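Local coordinates for protein seryl-tRNA synthetase (PDB 2DQ0) that probably attaches serine to its cognate tRNA, using ATP, as a homodimeric class II aminoacyl-tRNA synthetase with a helical tRNA-binding arm, at residues 306-310 and 323-327; 229-233 and 349-353. The contacts are given in a common frame with arbitrary orientation. Residues are numbered along the deposited sequence.

Contact 1 (306-310 and 323-327). With SSA (5'-O-(N-(L-seryl)-sulfamoyl)adenosine), chain G.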
ATOM      1  N   GLU A 306      -6.845 -13.274   2.982  1.00 41.66           N
ATOM      2  CA  GLU A 306      -7.912 -13.238   3.981  1.00 38.66           C
ATOM      3  C   GLU A 306      -9.249 -13.879   3.617  1.00 42.61           C
ATOM      4  O   GLU A 306      -9.744 -13.714   2.504  1.00 40.01           O
ATOM      5  CB  GLU A 306      -8.163 -11.767   4.347  1.00 39.33           C
ATOM      6  CG  GLU A 306      -9.304 -11.520   5.312  1.00 35.49           C
ATOM      7  CD  GLU A 306      -8.863 -11.611   6.744  1.00 40.00           C
ATOM      8  OE1 GLU A 306      -7.818 -12.240   6.993  1.00 43.70           O
ATOM      9  OE2 GLU A 306      -9.563 -11.058   7.619  1.00 36.68           O
ATOM     10  N   GLN A 307      -9.841 -14.578   4.584  1.00 45.32           N
ATOM     11  CA  GLN A 307     -11.158 -15.201   4.408  1.00 44.17           C
ATOM     12  C   GLN A 307     -12.194 -14.251   4.995  1.00 44.11           C
ATOM     13  O   GLN A 307     -12.028 -13.772   6.121  1.00 44.57           O
ATOM     14  CB  GLN A 307     -11.292 -16.507   5.206  1.00 45.01           C
ATOM     15  CG  GLN A 307     -10.405 -17.680   4.830  1.00 44.62           C
ATOM     16  CD  GLN A 307     -10.597 -18.824   5.809  1.00 50.68           C
ATOM     17  OE1 GLN A 307      -9.746 -19.090   6.674  1.00 49.11           O
ATOM     18  NE2 GLN A 307     -11.736 -19.488   5.703  1.00 51.32           N
ATOM     19  N   PHE A 308     -13.265 -13.974   4.258  1.00 43.55           N
ATOM     20  CA  PHE A 308     -14.319 -13.122   4.802  1.00 43.30           C
ATOM     21  C   PHE A 308     -15.652 -13.736   4.418  1.00 50.70           C
ATOM     22  O   PHE A 308     -15.841 -14.177   3.275  1.00 44.20           O
ATOM     23  CB  PHE A 308     -14.206 -11.708   4.277  1.00 43.69           C
ATOM     24  CG  PHE A 308     -15.094 -10.718   4.990  1.00 49.88           C
ATOM     25  CD1 PHE A 308     -16.468 -10.648   4.705  1.00 39.26           C
ATOM     26  CD2 PHE A 308     -14.546  -9.810   5.905  1.00 43.61           C
ATOM     27  CE1 PHE A 308     -17.270  -9.683   5.317  1.00 47.07           C
ATOM     28  CE2 PHE A 308     -15.335  -8.844   6.523  1.00 48.57           C
ATOM     29  CZ  PHE A 308     -16.706  -8.774   6.230  1.00 47.46           C
ATOM     30  N   VAL A 309     -16.569 -13.745   5.389  1.00 52.72           N
ATOM     31  CA  VAL A 309     -17.887 -14.356   5.258  1.00 41.69           C
ATOM     32  C   VAL A 309     -19.096 -13.534   5.695  1.00 49.13           C
ATOM     33  O   VAL A 309     -19.104 -12.892   6.756  1.00 40.64           O
ATOM     34  CB  VAL A 309     -17.930 -15.677   6.059  1.00 42.36           C
ATOM     35  CG1 VAL A 309     -19.329 -16.262   6.057  1.00 45.17           C
ATOM     36  CG2 VAL A 309     -16.950 -16.668   5.468  1.00 40.31           C
ATOM     37  N   TYR A 310     -20.128 -13.575   4.854  1.00 54.50           N
ATOM     38  CA  TYR A 310     -21.399 -12.917   5.128  1.00 50.97           C
ATOM     39  C   TYR A 310     -22.339 -14.096   5.225  1.00 54.94           C
ATOM     40  O   TYR A 310     -22.478 -14.838   4.257  1.00 53.74           O
ATOM     41  CB  TYR A 310     -21.874 -12.064   3.959  1.00 48.24           C
ATOM     42  CG  TYR A 310     -21.123 -10.787   3.697  1.00 48.63           C
ATOM     43  CD1 TYR A 310     -19.894 -10.794   3.033  1.00 48.05           C
ATOM     44  CD2 TYR A 310     -21.676  -9.556   4.043  1.00 49.30           C
ATOM     45  CE1 TYR A 310     -19.243  -9.602   2.711  1.00 42.86           C
ATOM     46  CE2 TYR A 310     -21.029  -8.354   3.725  1.00 46.68           C
ATOM     47  CZ  TYR A 310     -19.815  -8.388   3.058  1.00 47.63           C
ATOM     48  OH  TYR A 310     -19.184  -7.204   2.731  1.00 50.27           O
ATOM     49  N   ILE A 323     -14.028 -21.622   8.987  1.00 53.70           N
ATOM     50  CA  ILE A 323     -12.883 -20.836   8.576  1.00 46.54           C
ATOM     51  C   ILE A 323     -11.634 -21.137   9.383  1.00 47.64           C
ATOM     52  O   ILE A 323     -10.535 -21.223   8.803  1.00 50.89           O
ATOM     53  CB  ILE A 323     -13.179 -19.318   8.558  1.00 41.73           C
ATOM     54  CG1 ILE A 323     -13.411 -18.787   9.961  1.00 42.29           C
ATOM     55  CG2 ILE A 323     -14.371 -19.042   7.658  1.00 28.27           C
ATOM     56  CD1 ILE A 323     -13.958 -17.366   9.945  1.00 36.01           C
ATOM     57  N   ILE A 324     -11.769 -21.322  10.695  1.00 45.99           N
ATOM     58  CA  ILE A 324     -10.590 -21.654  11.506  1.00 49.67           C
ATOM     59  C   ILE A 324      -9.995 -22.995  11.036  1.00 50.97           C
ATOM     60  O   ILE A 324      -8.775 -23.173  11.027  1.00 46.19           O
ATOM     61  CB  ILE A 324     -10.916 -21.720  13.039  1.00 52.45           C
ATOM     62  CG1 ILE A 324      -9.640 -21.968  13.849  1.00 51.13           C
ATOM     63  CG2 ILE A 324     -11.903 -22.834  13.326  1.00 54.23           C
ATOM     64  CD1 ILE A 324      -8.610 -20.853  13.798  1.00 44.60           C
ATOM     65  N   ARG A 325     -10.856 -23.923  10.618  1.00 51.34           N
ATOM     66  CA  ARG A 325     -10.393 -25.219  10.142  1.00 52.50           C
ATOM     67  C   ARG A 325      -9.733 -25.028   8.791  1.00 52.53           C
ATOM     68  O   ARG A 325      -8.805 -25.760   8.420  1.00 56.97           O
ATOM     69  CB  ARG A 325     -11.555 -26.203   9.999  1.00 60.58           C
ATOM     70  CG  ARG A 325     -12.326 -26.494  11.281  1.00 73.50           C
ATOM     71  CD  ARG A 325     -11.675 -27.575  12.122  1.00 81.84           C
ATOM     72  NE  ARG A 325     -12.390 -27.812  13.379  1.00 81.67           N
ATOM     73  CZ  ARG A 325     -12.026 -28.729  14.276  1.00 86.88           C
ATOM     74  NH1 ARG A 325     -10.957 -29.496  14.054  1.00 80.72           N
ATOM     75  NH2 ARG A 325     -12.723 -28.880  15.399  1.00 82.18           N
ATOM     76  N   ASN A 326     -10.226 -24.053   8.039  1.00 56.63           N
ATOM     77  CA  ASN A 326      -9.652 -23.778   6.727  1.00 53.79           C
ATOM     78  C   ASN A 326      -8.225 -23.312   6.922  1.00 51.51           C
ATOM     79  O   ASN A 326      -7.349 -23.718   6.168  1.00 50.61           O
ATOM     80  CB  ASN A 326     -10.462 -22.714   5.979  1.00 55.27           C
ATOM     81  CG  ASN A 326     -11.756 -23.259   5.402  1.00 55.49           C
ATOM     82  OD1 ASN A 326     -12.587 -22.506   4.912  1.00 55.29           O
ATOM     83  ND2 ASN A 326     -11.929 -24.569   5.460  1.00 45.77           N
ATOM     84  N   ALA A 327      -7.985 -22.471   7.936  1.00 53.00           N
ATOM     85  CA  ALA A 327      -6.620 -21.998   8.214  1.00 47.92           C
ATOM     86  C   ALA A 327      -5.783 -23.141   8.774  1.00 47.77           C
ATOM     87  O   ALA A 327      -4.622 -23.287   8.411  1.00 53.87           O
ATOM     88  CB  ALA A 327      -6.629 -20.853   9.185  1.00 44.73           C
TER
HETATM   89  N10 SSA G1001      -8.795  -9.581   9.613  1.00 26.83           N
HETATM   90  CA  SSA G1001      -8.304 -10.369  10.759  1.00 44.84           C
HETATM   91  CB  SSA G1001      -8.143 -11.819  10.390  1.00 47.08           C
HETATM   92  OG  SSA G1001      -7.028 -12.039   9.520  1.00 42.65           O
HETATM   93  C9  SSA G1001      -6.962  -9.885  11.296  1.00 38.24           C
HETATM   94  O9  SSA G1001      -6.323  -9.014  10.711  1.00 45.87           O
HETATM   95  N8  SSA G1001      -6.536 -10.439  12.437  1.00 39.90           N
HETATM   96  S1  SSA G1001      -5.108 -10.029  13.052  1.00 38.54           S
HETATM   97  O1S SSA G1001      -5.210  -8.609  13.356  1.00 31.52           O
HETATM   98  O2S SSA G1001      -4.841 -10.990  14.116  1.00 40.15           O
HETATM   99  O5' SSA G1001      -4.111 -10.235  11.860  1.00 39.49           O
HETATM  100  C5' SSA G1001      -4.017 -11.508  11.249  1.00 45.06           C
HETATM  101  C4' SSA G1001      -2.609 -12.013  11.229  1.00 42.79           C
HETATM  102  O4' SSA G1001      -1.762 -11.132  10.465  1.00 43.31           O
HETATM  103  C3' SSA G1001      -1.879 -12.157  12.549  1.00 52.63           C
HETATM  104  O3' SSA G1001      -2.310 -13.330  13.209  1.00 47.76           O
HETATM  105  C2' SSA G1001      -0.461 -12.316  12.032  1.00 48.39           C
HETATM  106  O2' SSA G1001      -0.196 -13.564  11.437  1.00 42.93           O
HETATM  107  C1' SSA G1001      -0.433 -11.218  10.961  1.00 46.46           C
HETATM  108  N9  SSA G1001      -0.089  -9.893  11.471  1.00 38.09           N
HETATM  109  C8  SSA G1001      -0.866  -8.997  12.187  1.00 30.46           C
HETATM  110  N7  SSA G1001      -0.240  -7.889  12.492  1.00 35.65           N
HETATM  111  C5  SSA G1001       1.030  -8.063  11.950  1.00 39.02           C
HETATM  112  C6  SSA G1001       2.190  -7.244  11.941  1.00 38.33           C
HETATM  113  N6  SSA G1001       2.240  -6.046  12.515  1.00 46.55           N
HETATM  114  N1  SSA G1001       3.303  -7.710  11.294  1.00 42.79           N
HETATM  115  C2  SSA G1001       3.243  -8.924  10.703  1.00 36.62           C
HETATM  116  N3  SSA G1001       2.204  -9.788  10.653  1.00 44.26           N
HETATM  117  C4  SSA G1001       1.130  -9.295  11.311  1.00 32.52           C
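Gln-307 has the largest area covered by the contact, 87 Å², with Ile-323 next at 55 Å². It points from strand 306-310 toward helix 323-327 and lays its amide against a turn in the middle of helix 316-333. NE2 of Gln-307 comes within 3.2 Å of CB of Ile-323, while OE1 of Gln-307 lies 3.1 Å from O of Ile-323. These are two acceptors, so as modelled no hydrogen bond joins them. That carbonyl already serves the helix, accepting from N of Ala-327 to O of Ile-323 at 3.0 Å. Ile-323 meets the strand a second time through CG2, 4.1 Å from CG2 of Val-309, which adds a small apolar patch two residues further along the same face. The strand and helix axes run nearly antiparallel, at 165° and 10.1 Å apart, as suits a helix lying flat on a sheet. This is the class II synthetase core: strand 301-311 is the second strand of motif 2, hydrogen-bonded to strand 273-282 on one edge and strand 398-406 on the other, and helix 316-333 turns back across the sheet. Phe-308 points away from the helix and packs on helix 254-259, and Glu-306 reaches the seryl-adenylate analogue, taking hydrogen bonds from SSA N10 to OE2 of Glu-306 (2.6 Å) and from SSA OG to OE1 of Glu-306 (2.7 Å).

Contact 2 (229-233 and 349-353)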
ATOM      1  N   SER A 229     -15.626  -1.021  10.488  1.00 54.79           N
ATOM      2  CA  SER A 229     -14.967  -2.314  10.686  1.00 46.23           C
ATOM      3  C   SER A 229     -14.295  -2.622  12.020  1.00 50.20           C
ATOM      4  O   SER A 229     -14.100  -3.803  12.343  1.00 49.05           O
ATOM      5  CB  SER A 229     -13.931  -2.524   9.577  1.00 50.81           C
ATOM      6  OG  SER A 229     -14.507  -2.512   8.279  1.00 40.59           O
ATOM      7  N   THR A 230     -13.915  -1.594  12.777  1.00 44.04           N
ATOM      8  CA  THR A 230     -13.248  -1.801  14.074  1.00 47.75           C
ATOM      9  C   THR A 230     -13.599  -0.718  15.057  1.00 47.30           C
ATOM     10  O   THR A 230     -14.478   0.097  14.805  1.00 46.84           O
ATOM     11  CB  THR A 230     -11.688  -1.786  13.999  1.00 45.91           C
ATOM     12  OG1 THR A 230     -11.252  -0.672  13.208  1.00 51.38           O
ATOM     13  CG2 THR A 230     -11.164  -3.061  13.431  1.00 56.11           C
ATOM     14  N   SER A 231     -12.891  -0.710  16.182  1.00 40.88           N
ATOM     15  CA  SER A 231     -13.139   0.294  17.196  1.00 50.78           C
ATOM     16  C   SER A 231     -12.292   1.517  16.881  1.00 53.08           C
ATOM     17  O   SER A 231     -11.215   1.417  16.278  1.00 54.74           O
ATOM     18  CB  SER A 231     -12.823  -0.240  18.599  1.00 40.54           C
ATOM     19  OG  SER A 231     -11.470  -0.604  18.720  1.00 63.53           O
ATOM     20  N   PHE A 232     -12.801   2.671  17.277  1.00 50.96           N
ATOM     21  CA  PHE A 232     -12.136   3.927  17.025  1.00 57.09           C
ATOM     22  C   PHE A 232     -10.710   4.031  17.559  1.00 58.70           C
ATOM     23  O   PHE A 232      -9.924   4.826  17.051  1.00 62.80           O
ATOM     24  CB  PHE A 232     -13.013   5.058  17.555  1.00 58.34           C
ATOM     25  CG  PHE A 232     -14.315   5.195  16.817  1.00 60.22           C
ATOM     26  CD1 PHE A 232     -14.333   5.583  15.488  1.00 66.16           C
ATOM     27  CD2 PHE A 232     -15.517   4.923  17.443  1.00 61.73           C
ATOM     28  CE1 PHE A 232     -15.530   5.694  14.799  1.00 73.42           C
ATOM     29  CE2 PHE A 232     -16.720   5.031  16.756  1.00 65.95           C
ATOM     30  CZ  PHE A 232     -16.728   5.416  15.437  1.00 63.00           C
ATOM     31  N   GLU A 233     -10.363   3.228  18.562  1.00 62.75           N
ATOM     32  CA  GLU A 233      -9.005   3.267  19.109  1.00 63.53           C
ATOM     33  C   GLU A 233      -7.979   2.911  18.034  1.00 58.99           C
ATOM     34  O   GLU A 233      -6.836   3.379  18.074  1.00 56.61           O
ATOM     35  CB  GLU A 233      -8.858   2.305  20.288  1.00 67.63           C
ATOM     36  CG  GLU A 233      -9.659   2.698  21.508  1.00 89.45           C
ATOM     37  CD  GLU A 233     -10.923   1.867  21.659  1.00102.67           C
ATOM     38  OE1 GLU A 233     -11.679   1.754  20.665  1.00108.48           O
ATOM     39  OE2 GLU A 233     -11.162   1.328  22.766  1.00105.01           O
ATOM     40  N   GLY A 349     -10.978  -8.098  22.276  1.00 51.26           N
ATOM     41  CA  GLY A 349     -11.108  -7.050  21.274  1.00 46.22           C
ATOM     42  C   GLY A 349     -12.567  -6.736  20.985  1.00 54.09           C
ATOM     43  O   GLY A 349     -13.437  -7.601  21.101  1.00 57.24           O
ATOM     44  N   TYR A 350     -12.826  -5.492  20.598  1.00 50.31           N
ATOM     45  CA  TYR A 350     -14.170  -4.994  20.342  1.00 50.16           C
ATOM     46  C   TYR A 350     -15.061  -5.626  19.279  1.00 51.62           C
ATOM     47  O   TYR A 350     -16.257  -5.788  19.486  1.00 54.22           O
ATOM     48  CB  TYR A 350     -14.093  -3.491  20.058  1.00 48.51           C
ATOM     49  CG  TYR A 350     -14.057  -2.634  21.297  1.00 54.70           C
ATOM     50  CD1 TYR A 350     -13.209  -2.961  22.358  1.00 48.35           C
ATOM     51  CD2 TYR A 350     -14.893  -1.515  21.428  1.00 45.30           C
ATOM     52  CE1 TYR A 350     -13.193  -2.210  23.522  1.00 57.74           C
ATOM     53  CE2 TYR A 350     -14.884  -0.747  22.589  1.00 55.04           C
ATOM     54  CZ  TYR A 350     -14.026  -1.106  23.641  1.00 67.20           C
ATOM     55  OH  TYR A 350     -13.995  -0.384  24.822  1.00 69.39           O
ATOM     56  N   VAL A 351     -14.493  -5.989  18.143  1.00 55.55           N
ATOM     57  CA  VAL A 351     -15.313  -6.506  17.068  1.00 50.96           C
ATOM     58  C   VAL A 351     -15.867  -7.912  17.211  1.00 55.23           C
ATOM     59  O   VAL A 351     -17.023  -8.164  16.866  1.00 57.61           O
ATOM     60  CB  VAL A 351     -14.555  -6.418  15.733  1.00 46.54           C
ATOM     61  CG1 VAL A 351     -15.517  -6.673  14.586  1.00 36.26           C
ATOM     62  CG2 VAL A 351     -13.894  -5.050  15.606  1.00 37.46           C
ATOM     63  N   ALA A 352     -15.068  -8.830  17.736  1.00 50.79           N
ATOM     64  CA  ALA A 352     -15.522 -10.206  17.822  1.00 50.89           C
ATOM     65  C   ALA A 352     -16.395 -10.592  18.999  1.00 51.00           C
ATOM     66  O   ALA A 352     -16.336  -9.998  20.073  1.00 51.08           O
ATOM     67  CB  ALA A 352     -14.322 -11.137  17.755  1.00 46.99           C
ATOM     68  N   ALA A 353     -17.223 -11.599  18.764  1.00 50.21           N
ATOM     69  CA  ALA A 353     -18.077 -12.160  19.801  1.00 54.81           C
ATOM     70  C   ALA A 353     -17.287 -13.346  20.365  1.00 51.71           C
ATOM     71  O   ALA A 353     -17.364 -13.652  21.547  1.00 60.68           O
ATOM     72  CB  ALA A 353     -19.391 -12.651  19.205  1.00 58.75           C
TER
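Neither segment is a regular helix or strand, and no hydrogen bond links them; they pass each other in opposite chain directions, with CA of Thr-230 5.9 Å from CA of Val-351 and CA of Ser-231 6.2 Å from CA of Tyr-350. Both are loops of the class II catalytic fold: 229-233 runs between helix 223-227 and helix 234-237, while the loop 349-353 leads into strand 354-362. Val-351 fits against the extended backbone at Thr-230, its CG2 3.5 Å from O of Ser-229 and 3.6 Å from CA of Thr-230. Tyr-350 covers the next part of the loop, with CD2 3.7 Å from CB of Ser-231. OH of Tyr-350 is hydrogen-bonded to Glu-23 and Lys-26 of the N-terminal tRNA-binding region, so the contact sits where the arm's base meets the core. Glu-233 places OE1 over one face of the Tyr-350 ring, and that same OE1 accepts a weak hydrogen bond from OG of Ser-231 at 3.1 Å.

Overall arrangement
Contact 1 is buried and contact 2 lies at the surface, their centres about 18 Å apart and their nearest atoms about 7 Å apart. Contact 1 joins neighbouring elements, a strand and the helix that follows it, by a buried glutamine amide and a small isoleucine-valine contact; contact 2 brings together loops more than a hundred residues apart through van der Waals contact, beside polar links to the N-terminal region. They still share surroundings: helix 254-259 packs on Phe-308 of contact 1 and on Ser-229 and Thr-230 of contact 2, and Gln-381 touches Phe-308 while hydrogen-bonding to O of Ser-229. Glu-306 binds the adenylate analogue directly, whereas Thr-230 keeps its side chain about 8 Å from it.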